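Local structure of predicted acetamidase/formamidase (Thermoanaerobacter tengcongensis, 3TKK) at residues His11-Phe16 with Thr63-Val68; Ile24-Gly29 with Leu207-Ile212; Glu73-Lys78 with Val211-Asn216; Val169-Phe174 with Lys218-Lys223. The protein probably hydrolyses carbon-nitrogen bonds other than peptide bonds in linear amides, and binds zinc and calcium ions. All coordinates share one frame; numbering follows the deposited sequence.

Interaction 1 of 4, residues His11-Phe16 with Thr63-Val68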
loop_
_atom_site.group_PDB
_atom_site.type_symbol
_atom_site.label_atom_id
_atom_site.label_comp_id
_atom_site.label_asym_id
_atom_site.label_seq_id
_atom_site.Cartn_x
_atom_site.Cartn_y
_atom_site.Cartn_z
ATOM N N HIS A 11 -32.286 -13.143 1.304
ATOM C CA HIS A 11 -32.440 -11.992 2.197
ATOM C C HIS A 11 -31.322 -11.015 1.911
ATOM O O HIS A 11 -30.207 -11.216 2.388
ATOM C CB HIS A 11 -32.381 -12.417 3.667
ATOM C CG HIS A 11 -33.438 -13.397 4.063
ATOM N ND1 HIS A 11 -34.559 -13.036 4.780
ATOM C CD2 HIS A 11 -33.526 -14.729 3.860
ATOM C CE1 HIS A 11 -35.299 -14.113 4.979
ATOM N NE2 HIS A 11 -34.678 -15.149 4.448
ATOM N N HIS A 12 -31.541 -9.959 1.145
ATOM C CA HIS A 12 -30.402 -9.108 0.854
ATOM C C HIS A 12 -30.872 -7.644 0.708
ATOM O O HIS A 12 -32.071 -7.411 0.496
ATOM C CB HIS A 12 -29.698 -9.499 -0.487
ATOM C CG HIS A 12 -30.643 -9.813 -1.619
ATOM N ND1 HIS A 12 -31.315 -8.831 -2.328
ATOM C CD2 HIS A 12 -31.024 -10.996 -2.178
ATOM C CE1 HIS A 12 -32.064 -9.385 -3.269
ATOM N NE2 HIS A 12 -31.885 -10.693 -3.224
ATOM N N ILE A 13 -29.905 -6.729 0.678
ATOM C CA ILE A 13 -30.220 -5.294 0.571
ATOM C C ILE A 13 -29.334 -4.664 -0.499
ATOM O O ILE A 13 -28.238 -5.179 -0.812
ATOM C CB ILE A 13 -29.851 -4.619 1.861
ATOM C CG1 ILE A 13 -28.331 -4.803 2.131
ATOM C CG2 ILE A 13 -30.763 -5.179 3.068
ATOM C CD1 ILE A 13 -28.003 -4.302 3.405
ATOM N N PHE A 14 -29.697 -3.467 -0.958
ATOM C CA PHE A 14 -28.866 -2.798 -1.926
ATOM C C PHE A 14 -28.203 -1.551 -1.301
ATOM O O PHE A 14 -27.328 -0.963 -1.889
ATOM C CB PHE A 14 -29.753 -2.428 -3.189
ATOM C CG PHE A 14 -30.075 -3.672 -4.016
ATOM C CD1 PHE A 14 -29.068 -4.256 -4.809
ATOM C CD2 PHE A 14 -31.298 -4.321 -3.867
ATOM C CE1 PHE A 14 -29.324 -5.412 -5.517
ATOM C CE2 PHE A 14 -31.580 -5.503 -4.529
ATOM C CZ PHE A 14 -30.589 -6.068 -5.384
ATOM N N ALA A 15 -28.691 -1.090 -0.149
ATOM C CA ALA A 15 -28.038 0.049 0.492
ATOM C C ALA A 15 -28.007 -0.238 1.957
ATOM O O ALA A 15 -28.938 -0.901 2.445
ATOM C CB ALA A 15 -28.893 1.376 0.203
ATOM N N PHE A 16 -26.987 0.243 2.689
ATOM C CA PHE A 16 -26.949 0.028 4.193
ATOM C C PHE A 16 -27.827 1.094 4.800
ATOM O O PHE A 16 -27.617 2.297 4.520
ATOM C CB PHE A 16 -25.518 0.082 4.735
ATOM C CG PHE A 16 -24.729 -1.125 4.386
ATOM C CD1 PHE A 16 -24.250 -1.334 3.101
ATOM C CD2 PHE A 16 -24.507 -2.129 5.358
ATOM C CE1 PHE A 16 -23.496 -2.567 2.798
ATOM C CE2 PHE A 16 -23.791 -3.318 5.084
ATOM C CZ PHE A 16 -23.329 -3.541 3.772
ATOM N N THR A 63 -26.049 -9.792 1.618
ATOM C CA THR A 63 -26.955 -10.657 2.319
ATOM C C THR A 63 -27.113 -10.103 3.751
ATOM O O THR A 63 -26.119 -9.637 4.345
ATOM C CB THR A 63 -26.443 -12.083 2.306
ATOM O OG1 THR A 63 -26.371 -12.494 0.928
ATOM C CG2 THR A 63 -27.430 -13.032 3.152
ATOM N N GLY A 64 -28.348 -10.119 4.292
ATOM C CA GLY A 64 -28.635 -9.455 5.551
ATOM C C GLY A 64 -29.896 -8.573 5.434
ATOM O O GLY A 64 -30.697 -8.669 4.458
ATOM N N PRO A 65 -30.123 -7.715 6.440
ATOM C CA PRO A 65 -29.204 -7.474 7.544
ATOM C C PRO A 65 -29.452 -8.399 8.724
ATOM O O PRO A 65 -30.521 -8.997 8.874
ATOM C CB PRO A 65 -29.472 -5.988 7.917
ATOM C CG PRO A 65 -30.843 -5.672 7.314
ATOM C CD PRO A 65 -31.305 -6.852 6.469
ATOM N N ILE A 66 -28.406 -8.631 9.482
ATOM C CA ILE A 66 -28.495 -9.417 10.697
ATOM C C ILE A 66 -28.568 -8.482 11.927
ATOM O O ILE A 66 -27.693 -7.631 12.135
ATOM C CB ILE A 66 -27.199 -10.217 10.777
ATOM C CG1 ILE A 66 -27.086 -11.104 9.513
ATOM C CG2 ILE A 66 -27.087 -10.986 12.139
ATOM C CD1 ILE A 66 -25.528 -11.611 9.246
ATOM N N PHE A 67 -29.626 -8.623 12.708
ATOM C CA PHE A 67 -29.757 -7.855 13.947
ATOM C C PHE A 67 -29.062 -8.655 15.004
ATOM O O PHE A 67 -29.346 -9.869 15.155
ATOM C CB PHE A 67 -31.247 -7.692 14.254
ATOM C CG PHE A 67 -31.539 -6.867 15.394
ATOM C CD1 PHE A 67 -31.981 -5.517 15.227
ATOM C CD2 PHE A 67 -31.368 -7.365 16.672
ATOM C CE1 PHE A 67 -32.306 -4.730 16.320
ATOM C CE2 PHE A 67 -31.662 -6.577 17.817
ATOM C CZ PHE A 67 -32.183 -5.263 17.655
ATOM N N VAL A 68 -28.127 -8.000 15.718
ATOM C CA VAL A 68 -27.348 -8.675 16.699
ATOM C C VAL A 68 -27.808 -8.148 18.037
ATOM O O VAL A 68 -27.587 -7.017 18.341
ATOM C CB VAL A 68 -25.813 -8.406 16.510
ATOM C CG1 VAL A 68 -25.032 -9.023 17.684
ATOM C CG2 VAL A 68 -25.381 -9.017 15.101
#
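Thr63 faces His12 across a short antiparallel bridge, by which strand 12-13 joins strand 62-69 in a curled mixed sheet. The two residues form a non-hydrogen-bonded pair, their CA atoms 4.1 Å apart. It is the methyl of Thr63 that touches the other segment: CG2, anti to its own backbone N, lies 3.4 Å from His11 O. The hydroxyl OG1 is used differently, in a hydrogen bond to Glu35 O on strand 31-36. Thr63 CA also reaches His11 O, in a CA-H...O contact of 3.3 Å.

At Gly64 the same oxygen receives its hydrogen bond: Gly64 N lies 2.9 Å from His11 O with 160° at the hydrogen, the donor sitting above the carbonyl plane, 35° out of it. His11 O is therefore met by an N-H and a CA-H from consecutive residues. Gly64 has phi of 131°, where a side chain would press on the carbonyl oxygen of Thr63.

A cis peptide bond leads into Pro65, whose CD rests 3.8 Å from Ile13 CG2 as the two side chains cross obliquely. Proline has no N-H to offer, and its carbonyl pairs with Ala23, just ahead of strand 24-27. Another neighbour, strand 180-186, bonds Thr63 through Leu182 and carries Asp184, a ligand of both zinc and calcium; the side chains of Thr63 and Asp184 are about 10 Å apart. Farther along, Ile66 leaves the contact and sets its CG2 against CG2 of Val26.

Interaction 2 of 4, residues Ile24-Gly29 with Leu207-Ile212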
loop_
_atom_site.group_PDB
_atom_site.type_symbol
_atom_site.label_atom_id
_atom_site.label_comp_id
_atom_site.label_asym_id
_atom_site.label_seq_id
_atom_site.Cartn_x
_atom_site.Cartn_y
_atom_site.Cartn_z
ATOM N N ILE A 24 -32.905 -11.521 10.179
ATOM C CA ILE A 24 -32.817 -12.518 11.275
ATOM C C ILE A 24 -32.157 -11.775 12.473
ATOM O O ILE A 24 -31.441 -10.756 12.288
ATOM C CB ILE A 24 -31.998 -13.721 10.852
ATOM C CG1 ILE A 24 -32.064 -14.823 11.901
ATOM C CG2 ILE A 24 -30.491 -13.330 10.497
ATOM C CD1 ILE A 24 -31.203 -16.137 11.423
ATOM N N SER A 25 -32.550 -12.193 13.661
ATOM C CA SER A 25 -31.943 -11.795 14.933
ATOM C C SER A 25 -31.112 -12.923 15.523
ATOM O O SER A 25 -31.581 -14.063 15.604
ATOM C CB SER A 25 -33.036 -11.432 15.996
ATOM O OG SER A 25 -33.544 -10.190 15.708
ATOM N N VAL A 26 -29.898 -12.584 15.963
ATOM C CA VAL A 26 -29.004 -13.518 16.575
ATOM C C VAL A 26 -28.457 -12.797 17.842
ATOM O O VAL A 26 -28.742 -11.573 18.073
ATOM C CB VAL A 26 -27.837 -13.892 15.618
ATOM C CG1 VAL A 26 -28.365 -14.436 14.258
ATOM C CG2 VAL A 26 -26.907 -12.649 15.371
ATOM N N LYS A 27 -27.690 -13.553 18.634
ATOM C CA LYS A 27 -27.079 -12.999 19.850
ATOM C C LYS A 27 -25.575 -13.000 19.755
ATOM O O LYS A 27 -24.942 -13.734 18.914
ATOM C CB LYS A 27 -27.470 -13.830 21.130
ATOM C CG LYS A 27 -28.964 -14.129 21.278
ATOM C CD LYS A 27 -29.223 -15.108 22.523
ATOM C CE LYS A 27 -30.659 -15.620 22.565
ATOM N NZ LYS A 27 -31.418 -14.414 22.860
ATOM N N SER A 28 -24.968 -12.293 20.696
ATOM C CA SER A 28 -23.483 -12.168 20.670
ATOM C C SER A 28 -22.935 -13.560 20.877
ATOM O O SER A 28 -23.357 -14.275 21.818
ATOM C CB SER A 28 -23.019 -11.267 21.841
ATOM O OG SER A 28 -21.595 -11.235 21.827
ATOM N N GLY A 29 -22.039 -13.976 20.008
ATOM C CA GLY A 29 -21.405 -15.287 20.120
ATOM C C GLY A 29 -21.946 -16.272 19.101
ATOM O O GLY A 29 -21.444 -17.410 18.984
ATOM N N LEU A 207 -19.198 -17.008 9.539
ATOM C CA LEU A 207 -18.713 -15.955 10.438
ATOM C C LEU A 207 -19.331 -16.069 11.840
ATOM O O LEU A 207 -20.343 -16.787 12.099
ATOM C CB LEU A 207 -18.958 -14.588 9.927
ATOM C CG LEU A 207 -20.404 -14.252 9.562
ATOM C CD1 LEU A 207 -21.149 -13.989 10.825
ATOM C CD2 LEU A 207 -20.470 -13.055 8.523
ATOM N N GLU A 208 -18.741 -15.325 12.752
ATOM C CA GLU A 208 -19.279 -15.303 14.106
ATOM C C GLU A 208 -19.375 -13.844 14.496
ATOM O O GLU A 208 -18.577 -13.050 14.008
ATOM C CB GLU A 208 -18.358 -16.055 15.063
ATOM C CG GLU A 208 -18.736 -15.726 16.475
ATOM C CD GLU A 208 -17.893 -16.437 17.538
ATOM O OE1 GLU A 208 -17.325 -17.508 17.198
ATOM O OE2 GLU A 208 -17.805 -15.914 18.692
ATOM N N VAL A 209 -20.364 -13.458 15.293
ATOM C CA VAL A 209 -20.503 -12.090 15.693
ATOM C C VAL A 209 -20.304 -11.964 17.199
ATOM O O VAL A 209 -20.757 -12.815 17.932
ATOM C CB VAL A 209 -21.861 -11.468 15.320
ATOM C CG1 VAL A 209 -22.000 -11.191 13.813
ATOM C CG2 VAL A 209 -23.076 -12.401 15.828
ATOM N N GLU A 210 -19.685 -10.855 17.648
ATOM C CA GLU A 210 -19.631 -10.495 19.099
ATOM C C GLU A 210 -19.840 -9.000 19.316
ATOM O O GLU A 210 -19.230 -8.210 18.643
ATOM C CB GLU A 210 -18.282 -10.785 19.669
ATOM C CG GLU A 210 -18.059 -12.252 19.844
ATOM C CD GLU A 210 -16.792 -12.532 20.633
ATOM O OE1 GLU A 210 -16.180 -11.595 21.287
ATOM O OE2 GLU A 210 -16.431 -13.712 20.606
ATOM N N VAL A 211 -20.623 -8.654 20.312
ATOM C CA VAL A 211 -20.782 -7.257 20.680
ATOM C C VAL A 211 -19.634 -6.912 21.671
ATOM O O VAL A 211 -19.423 -7.624 22.650
ATOM C CB VAL A 211 -22.170 -7.071 21.289
ATOM C CG1 VAL A 211 -22.335 -5.654 21.780
ATOM C CG2 VAL A 211 -23.184 -7.423 20.222
ATOM N N ILE A 212 -18.850 -5.892 21.361
ATOM C CA ILE A 212 -17.835 -5.367 22.308
ATOM C C ILE A 212 -18.322 -4.097 22.943
ATOM O O ILE A 212 -18.752 -3.178 22.222
ATOM C CB ILE A 212 -16.547 -4.941 21.580
ATOM C CG1 ILE A 212 -15.868 -6.123 20.802
ATOM C CG2 ILE A 212 -15.645 -4.221 22.559
ATOM C CD1 ILE A 212 -15.694 -7.318 21.613
#
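Val209 O takes the shortest polar bond here, from Gly29 N at 2.7 Å, with the donor nearly along the C=O axis. One residue earlier in the turn, Ser28 grips the same strand from its side chain. OG stands anti to the backbone N (chi1 177°), and in that position it accepts the N-H of Val211 at 3.1 Å between N and OG, the bond being fairly straight at 162°. Ser28 OG also lies 3.4 Å from Glu210 CA.

Residues 26-29 run at 91° to residues 208-211, and the contact bridges two different sheets of the fold. Its apolar part is chiefly a pair of methyls: Val26 CG2 meets Val209 CG2 at 3.9 Å, the side chains crossing at about a right angle, with Leu32 and Ile66 also against Val26. Glu208 OE2 comes to 3.9 Å from Gly29 CA, while its OE1 is held in a salt bridge by Lys82. An alanine at Ser28 would probably leave the N-H of Val211 without its acceptor, with the Gly29 bond as the one hydrogen bond left between the two segments.

Gly29 N and Ser28 OG, a donor and an acceptor on consecutive residues, take up Val209 O and Val211 N, two residues apart on the strand, which fixes the turn in direction as well as distance.

Interaction 3 of 4, residues Glu73-Lys78 with Val211-Asn216; sequences EGDVLK and VIKGLN
Asp75 and Lys213 are brought together by two torsions: in Asp75, CG stands anti to the carbonyl carbon (chi1 -65°), and in Lys213 the chain bends at chi2 (-82°), placing CD beside the carboxylate. NZ then forms a salt bridge with Asp75 OD2 at 2.8 Å, on the syn side but 32° out of the carboxylate plane. Both groups have second partners, OD2 in Lys72 N and NZ in Gly70 O, so the ion pair is pinned from each end.

The pair closes the end of an antiparallel ladder between strands 76-86 and 203-212, neighbours in the large mixed sheet. Val76 and Ile212 are a hydrogen-bonded pair, Val76 N to Ile212 O at 2.9 Å and Ile212 N to Val76 O at 2.8 Å. Their side chains share a face, CB of Val76 lying 4.0 Å from CB of Ile212, with Lys78 CB against Ile212 CG1 farther on. Leu77 and Val211 form the next, non-hydrogen-bonded pair on the other face, where both side chains also pack on Val68 of the curled sheet.

After Ile212 the chain leaves the strand and turns through Gly214, returning Leu215 beneath Val76. Leu215 CD2 lies 3.8 Å from Val76 CG2, the branch anti to the valine's carbonyl carbon, and Leu217 and Tyr170 also border that valine. The turn is tied back to the aspartate through solvent: a water donates to Asp75 OD1 at 2.6 Å and accepts the N-H of Gly214, with its oxygen 2.8 Å from Gly214 N.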
loop_
_atom_site.group_PDB
_atom_site.type_symbol
_atom_site.label_atom_id
_atom_site.label_comp_id
_atom_site.label_asym_id
_atom_site.label_seq_id
_atom_site.Cartn_x
_atom_site.Cartn_y
_atom_site.Cartn_z
ATOM N N GLU A 73 -25.912 1.612 19.861
ATOM C CA GLU A 73 -25.129 2.724 19.346
ATOM C C GLU A 73 -23.905 3.027 20.202
ATOM O O GLU A 73 -24.044 3.282 21.353
ATOM C CB GLU A 73 -25.974 3.997 19.331
ATOM C CG GLU A 73 -25.172 5.237 18.939
ATOM C CD GLU A 73 -26.077 6.454 18.668
ATOM O OE1 GLU A 73 -27.179 6.575 19.286
ATOM O OE2 GLU A 73 -25.705 7.292 17.848
ATOM N N GLY A 74 -22.686 2.998 19.619
ATOM C CA GLY A 74 -21.495 3.367 20.429
ATOM C C GLY A 74 -20.693 2.113 20.772
ATOM O O GLY A 74 -19.509 2.253 21.136
ATOM N N ASP A 75 -21.307 0.907 20.698
ATOM C CA ASP A 75 -20.527 -0.327 20.903
ATOM C C ASP A 75 -19.723 -0.671 19.682
ATOM O O ASP A 75 -19.652 0.077 18.707
ATOM C CB ASP A 75 -21.504 -1.529 21.091
ATOM C CG ASP A 75 -22.348 -1.411 22.342
ATOM O OD1 ASP A 75 -21.986 -0.593 23.220
ATOM O OD2 ASP A 75 -23.362 -2.125 22.440
ATOM N N VAL A 76 -19.126 -1.866 19.652
ATOM C CA VAL A 76 -18.387 -2.138 18.485
ATOM C C VAL A 76 -18.857 -3.541 18.134
ATOM O O VAL A 76 -19.066 -4.354 19.061
ATOM C CB VAL A 76 -16.833 -2.094 18.738
ATOM C CG1 VAL A 76 -16.080 -2.907 17.686
ATOM C CG2 VAL A 76 -16.342 -0.625 18.758
ATOM N N LEU A 77 -19.062 -3.840 16.845
ATOM C CA LEU A 77 -19.349 -5.271 16.517
ATOM C C LEU A 77 -18.149 -5.930 15.956
ATOM O O LEU A 77 -17.608 -5.458 14.939
ATOM C CB LEU A 77 -20.425 -5.370 15.485
ATOM C CG LEU A 77 -20.938 -6.707 14.958
ATOM C CD1 LEU A 77 -21.882 -7.232 16.070
ATOM C CD2 LEU A 77 -21.745 -6.499 13.635
ATOM N N LYS A 78 -17.772 -7.062 16.553
ATOM C CA LYS A 78 -16.669 -7.881 16.054
ATOM C C LYS A 78 -17.204 -9.095 15.267
ATOM O O LYS A 78 -18.132 -9.762 15.729
ATOM C CB LYS A 78 -15.807 -8.316 17.232
ATOM C CG LYS A 78 -14.826 -9.495 16.921
ATOM C CD LYS A 78 -14.043 -9.883 18.245
ATOM C CE LYS A 78 -13.706 -11.373 18.180
ATOM N NZ LYS A 78 -12.807 -11.696 19.360
ATOM N N VAL A 211 -20.623 -8.654 20.312
ATOM C CA VAL A 211 -20.782 -7.257 20.680
ATOM C C VAL A 211 -19.634 -6.912 21.671
ATOM O O VAL A 211 -19.423 -7.624 22.650
ATOM C CB VAL A 211 -22.170 -7.071 21.289
ATOM C CG1 VAL A 211 -22.335 -5.654 21.780
ATOM C CG2 VAL A 211 -23.184 -7.423 20.222
ATOM N N ILE A 212 -18.850 -5.892 21.361
ATOM C CA ILE A 212 -17.835 -5.367 22.308
ATOM C C ILE A 212 -18.322 -4.097 22.943
ATOM O O ILE A 212 -18.752 -3.178 22.222
ATOM C CB ILE A 212 -16.547 -4.941 21.580
ATOM C CG1 ILE A 212 -15.868 -6.123 20.802
ATOM C CG2 ILE A 212 -15.645 -4.221 22.559
ATOM C CD1 ILE A 212 -15.694 -7.318 21.613
ATOM N N LYS A 213 -18.263 -4.028 24.281
ATOM C CA LYS A 213 -18.603 -2.825 25.062
ATOM C C LYS A 213 -17.398 -2.004 25.562
ATOM O O LYS A 213 -16.325 -2.534 25.809
ATOM C CB LYS A 213 -19.464 -3.212 26.295
ATOM C CG LYS A 213 -20.614 -4.165 25.986
ATOM C CD LYS A 213 -21.743 -3.325 25.470
ATOM C CE LYS A 213 -23.075 -4.034 25.546
ATOM N NZ LYS A 213 -24.107 -3.247 24.863
ATOM N N GLY A 214 -17.571 -0.703 25.716
ATOM C CA GLY A 214 -16.453 0.126 26.130
ATOM C C GLY A 214 -15.252 0.302 25.181
ATOM O O GLY A 214 -14.143 0.646 25.633
ATOM N N LEU A 215 -15.456 0.133 23.873
ATOM C CA LEU A 215 -14.424 0.452 22.885
ATOM C C LEU A 215 -15.052 1.498 21.970
ATOM O O LEU A 215 -16.208 1.358 21.567
ATOM C CB LEU A 215 -14.025 -0.818 22.127
ATOM C CG LEU A 215 -13.129 -0.601 20.911
ATOM C CD1 LEU A 215 -11.725 -0.096 21.341
ATOM C CD2 LEU A 215 -13.024 -1.851 20.103
ATOM N N ASN A 216 -14.359 2.599 21.727
ATOM C CA ASN A 216 -14.841 3.622 20.811
ATOM C C ASN A 216 -14.106 3.489 19.447
ATOM O O ASN A 216 -12.917 3.642 19.395
ATOM C CB ASN A 216 -14.516 5.013 21.395
ATOM C CG ASN A 216 -15.132 5.209 22.746
ATOM O OD1 ASN A 216 -16.180 4.599 23.044
ATOM N ND2 ASN A 216 -14.531 6.088 23.587
HETATM O O HOH W 1 -18.323 4.668 21.178
HETATM O O HOH W 2 -19.971 0.277 24.617
#

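Interaction 4 of 4, residues Val169-Phe174 with Lys218-Lys223; sequences VYFPVF and KNPVVK
Phe171 brings CD1 and CE1 obliquely against the ring of Pro220, CD1 lying 4.0 Å from Pro220 CG. Strands 168-172 and 221-223 are antiparallel neighbours in the large mixed sheet, and this contact lies just past the last bonded pair. The side chain also touches Val79 and Val139. An alanine at Phe171 would probably leave Pro220 CG and CB without the ring against them and open a gap beside that proline.

Tyr170 and Val221 are the hydrogen-bonded pair, Tyr170 N to Val221 O at 2.8 Å and Val221 N to Tyr170 O at 3.0 Å. Val221 O has further company: Val169 CA makes a CA-H...O contact with it at 3.3 Å. With CG of Tyr170 anti to the carbonyl carbon (chi1 -69°), the ring turns its edge to the same oxygen, which lies in the ring plane near CD2. On the same rim, Tyr170 CE2 meets Lys223 CB at 4.1 Å. The ring is fixed from outside as well, OH bonding to Glu168 and Phe301 packing edge-to-face. Val169 pairs with Val222 on the other face of the sheet, without hydrogen bonds between them.

Toward the C-terminal end of strand 168-172 the ladder stops; Pro172, at what would be the next bonded position, has no N-H to give. Pro220 CA still offers a CA-H to Tyr170 O. The neighbouring Asn219 turns its side chain away, to Asp247 of helix 237-255 and Ser153, leaving its backbone to Pro172, whose CG lies 3.6 Å from Asn219 N.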
loop_
_atom_site.group_PDB
_atom_site.type_symbol
_atom_site.label_atom_id
_atom_site.label_comp_id
_atom_site.label_asym_id
_atom_site.label_seq_id
_atom_site.Cartn_x
_atom_site.Cartn_y
_atom_site.Cartn_z
ATOM N N VAL A 169 -13.094 -8.317 11.646
ATOM C CA VAL A 169 -13.366 -6.918 11.335
ATOM C C VAL A 169 -14.206 -6.267 12.448
ATOM O O VAL A 169 -15.217 -6.909 12.908
ATOM C CB VAL A 169 -14.205 -6.905 10.088
ATOM C CG1 VAL A 169 -14.233 -5.446 9.596
ATOM C CG2 VAL A 169 -13.522 -7.805 9.029
ATOM N N TYR A 170 -13.854 -5.055 12.881
ATOM C CA TYR A 170 -14.485 -4.466 13.994
ATOM C C TYR A 170 -15.168 -3.312 13.449
ATOM O O TYR A 170 -14.541 -2.551 12.771
ATOM C CB TYR A 170 -13.415 -4.037 14.991
ATOM C CG TYR A 170 -12.734 -5.215 15.628
ATOM C CD1 TYR A 170 -13.094 -5.617 16.933
ATOM C CD2 TYR A 170 -11.760 -5.890 14.971
ATOM C CE1 TYR A 170 -12.484 -6.630 17.559
ATOM C CE2 TYR A 170 -11.083 -6.923 15.591
ATOM C CZ TYR A 170 -11.470 -7.318 16.863
ATOM O OH TYR A 170 -10.839 -8.336 17.494
ATOM N N PHE A 171 -16.469 -3.124 13.750
ATOM C CA PHE A 171 -17.185 -2.022 13.231
ATOM C C PHE A 171 -17.762 -1.173 14.340
ATOM O O PHE A 171 -18.399 -1.716 15.288
ATOM C CB PHE A 171 -18.468 -2.562 12.445
ATOM C CG PHE A 171 -18.135 -3.258 11.176
ATOM C CD1 PHE A 171 -17.756 -2.538 10.066
ATOM C CD2 PHE A 171 -18.231 -4.594 11.096
ATOM C CE1 PHE A 171 -17.352 -3.190 8.850
ATOM C CE2 PHE A 171 -17.840 -5.302 9.903
ATOM C CZ PHE A 171 -17.453 -4.577 8.767
ATOM N N PRO A 172 -17.633 0.123 14.221
ATOM C CA PRO A 172 -18.495 0.915 15.094
ATOM C C PRO A 172 -19.965 0.678 14.854
ATOM O O PRO A 172 -20.386 0.634 13.693
ATOM C CB PRO A 172 -18.248 2.374 14.662
ATOM C CG PRO A 172 -17.224 2.375 13.544
ATOM C CD PRO A 172 -17.019 0.892 13.122
ATOM N N VAL A 173 -20.773 0.632 15.929
ATOM C CA VAL A 173 -22.242 0.445 15.880
ATOM C C VAL A 173 -22.937 1.809 15.887
ATOM O O VAL A 173 -22.737 2.637 16.790
ATOM C CB VAL A 173 -22.740 -0.430 17.083
ATOM C CG1 VAL A 173 -24.197 -0.792 16.930
ATOM C CG2 VAL A 173 -21.967 -1.811 17.039
ATOM N N PHE A 174 -23.742 2.056 14.856
ATOM C CA PHE A 174 -24.490 3.281 14.729
ATOM C C PHE A 174 -25.936 3.137 15.154
ATOM O O PHE A 174 -26.525 4.116 15.565
ATOM C CB PHE A 174 -24.321 3.865 13.330
ATOM C CG PHE A 174 -22.844 4.151 13.014
ATOM C CD1 PHE A 174 -22.195 5.245 13.602
ATOM C CD2 PHE A 174 -22.120 3.296 12.246
ATOM C CE1 PHE A 174 -20.880 5.486 13.363
ATOM C CE2 PHE A 174 -20.773 3.499 12.011
ATOM C CZ PHE A 174 -20.132 4.585 12.534
ATOM N N LYS A 218 -14.066 4.960 15.261
ATOM C CA LYS A 218 -14.729 5.910 14.373
ATOM C C LYS A 218 -14.912 5.318 12.973
ATOM O O LYS A 218 -15.610 5.894 12.142
ATOM C CB LYS A 218 -13.905 7.209 14.226
ATOM C CG LYS A 218 -13.862 7.984 15.494
ATOM C CD LYS A 218 -15.211 8.439 15.801
ATOM C CE LYS A 218 -15.264 9.375 17.010
ATOM N NZ LYS A 218 -14.189 10.397 16.960
ATOM N N ASN A 219 -14.227 4.223 12.709
ATOM C CA ASN A 219 -14.126 3.590 11.380
ATOM C C ASN A 219 -13.731 2.156 11.598
ATOM O O ASN A 219 -13.359 1.855 12.693
ATOM C CB ASN A 219 -13.035 4.242 10.572
ATOM C CG ASN A 219 -13.485 5.479 9.925
ATOM O OD1 ASN A 219 -14.334 5.427 9.108
ATOM N ND2 ASN A 219 -12.884 6.577 10.221
ATOM N N PRO A 220 -13.735 1.298 10.550
ATOM C CA PRO A 220 -13.578 -0.106 10.852
ATOM C C PRO A 220 -12.146 -0.378 11.036
ATOM O O PRO A 220 -11.255 0.432 10.629
ATOM C CB PRO A 220 -14.014 -0.812 9.547
ATOM C CG PRO A 220 -15.003 0.219 9.006
ATOM C CD PRO A 220 -14.263 1.486 9.191
ATOM N N VAL A 221 -11.922 -1.534 11.609
ATOM C CA VAL A 221 -10.554 -2.012 11.825
ATOM C C VAL A 221 -10.499 -3.516 11.470
ATOM O O VAL A 221 -11.495 -4.221 11.649
ATOM C CB VAL A 221 -10.196 -1.911 13.346
ATOM C CG1 VAL A 221 -8.835 -2.770 13.662
ATOM C CG2 VAL A 221 -10.054 -0.450 13.766
ATOM N N VAL A 222 -9.426 -3.981 10.859
ATOM C CA VAL A 222 -9.330 -5.438 10.537
ATOM C C VAL A 222 -8.162 -5.955 11.236
ATOM O O VAL A 222 -7.051 -5.306 11.288
ATOM C CB VAL A 222 -9.314 -5.804 8.988
ATOM C CG1 VAL A 222 -8.329 -4.962 8.271
ATOM C CG2 VAL A 222 -8.923 -7.393 8.854
ATOM N N LYS A 223 -8.313 -7.144 11.818
ATOM C CA LYS A 223 -7.143 -7.695 12.489
ATOM C C LYS A 223 -6.954 -9.083 11.899
ATOM O O LYS A 223 -7.919 -9.824 11.794
ATOM C CB LYS A 223 -7.413 -7.843 13.980
ATOM C CG LYS A 223 -6.267 -8.660 14.744
ATOM C CD LYS A 223 -6.559 -8.758 16.273
ATOM C CE LYS A 223 -5.556 -9.741 16.995
ATOM N NZ LYS A 223 -6.121 -9.948 18.345
#

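Overall arrangement
Interactions 3 and 4 lie side by side in the nine-stranded sheet, and interaction 2 docks strand 24-27 of the curled sheet on its strand 203-212. Interactions 3 and 4 have centres about 9 Å apart and are joined by a probable hydrogen bond from Leu77 N to Phe171 O; 2 and 3 share Val211 and Ile212. Interaction 1 belongs to the curled sheet and meets interaction 2 through strands 62-69 and 24-27, while Val68 packs on Val211 and Leu77 across the sheets. Along the chain interaction 1 closes before 3 opens, whereas 2 crosses both 1 and 4. Segments far apart in sequence thus tie the two large mixed sheets together.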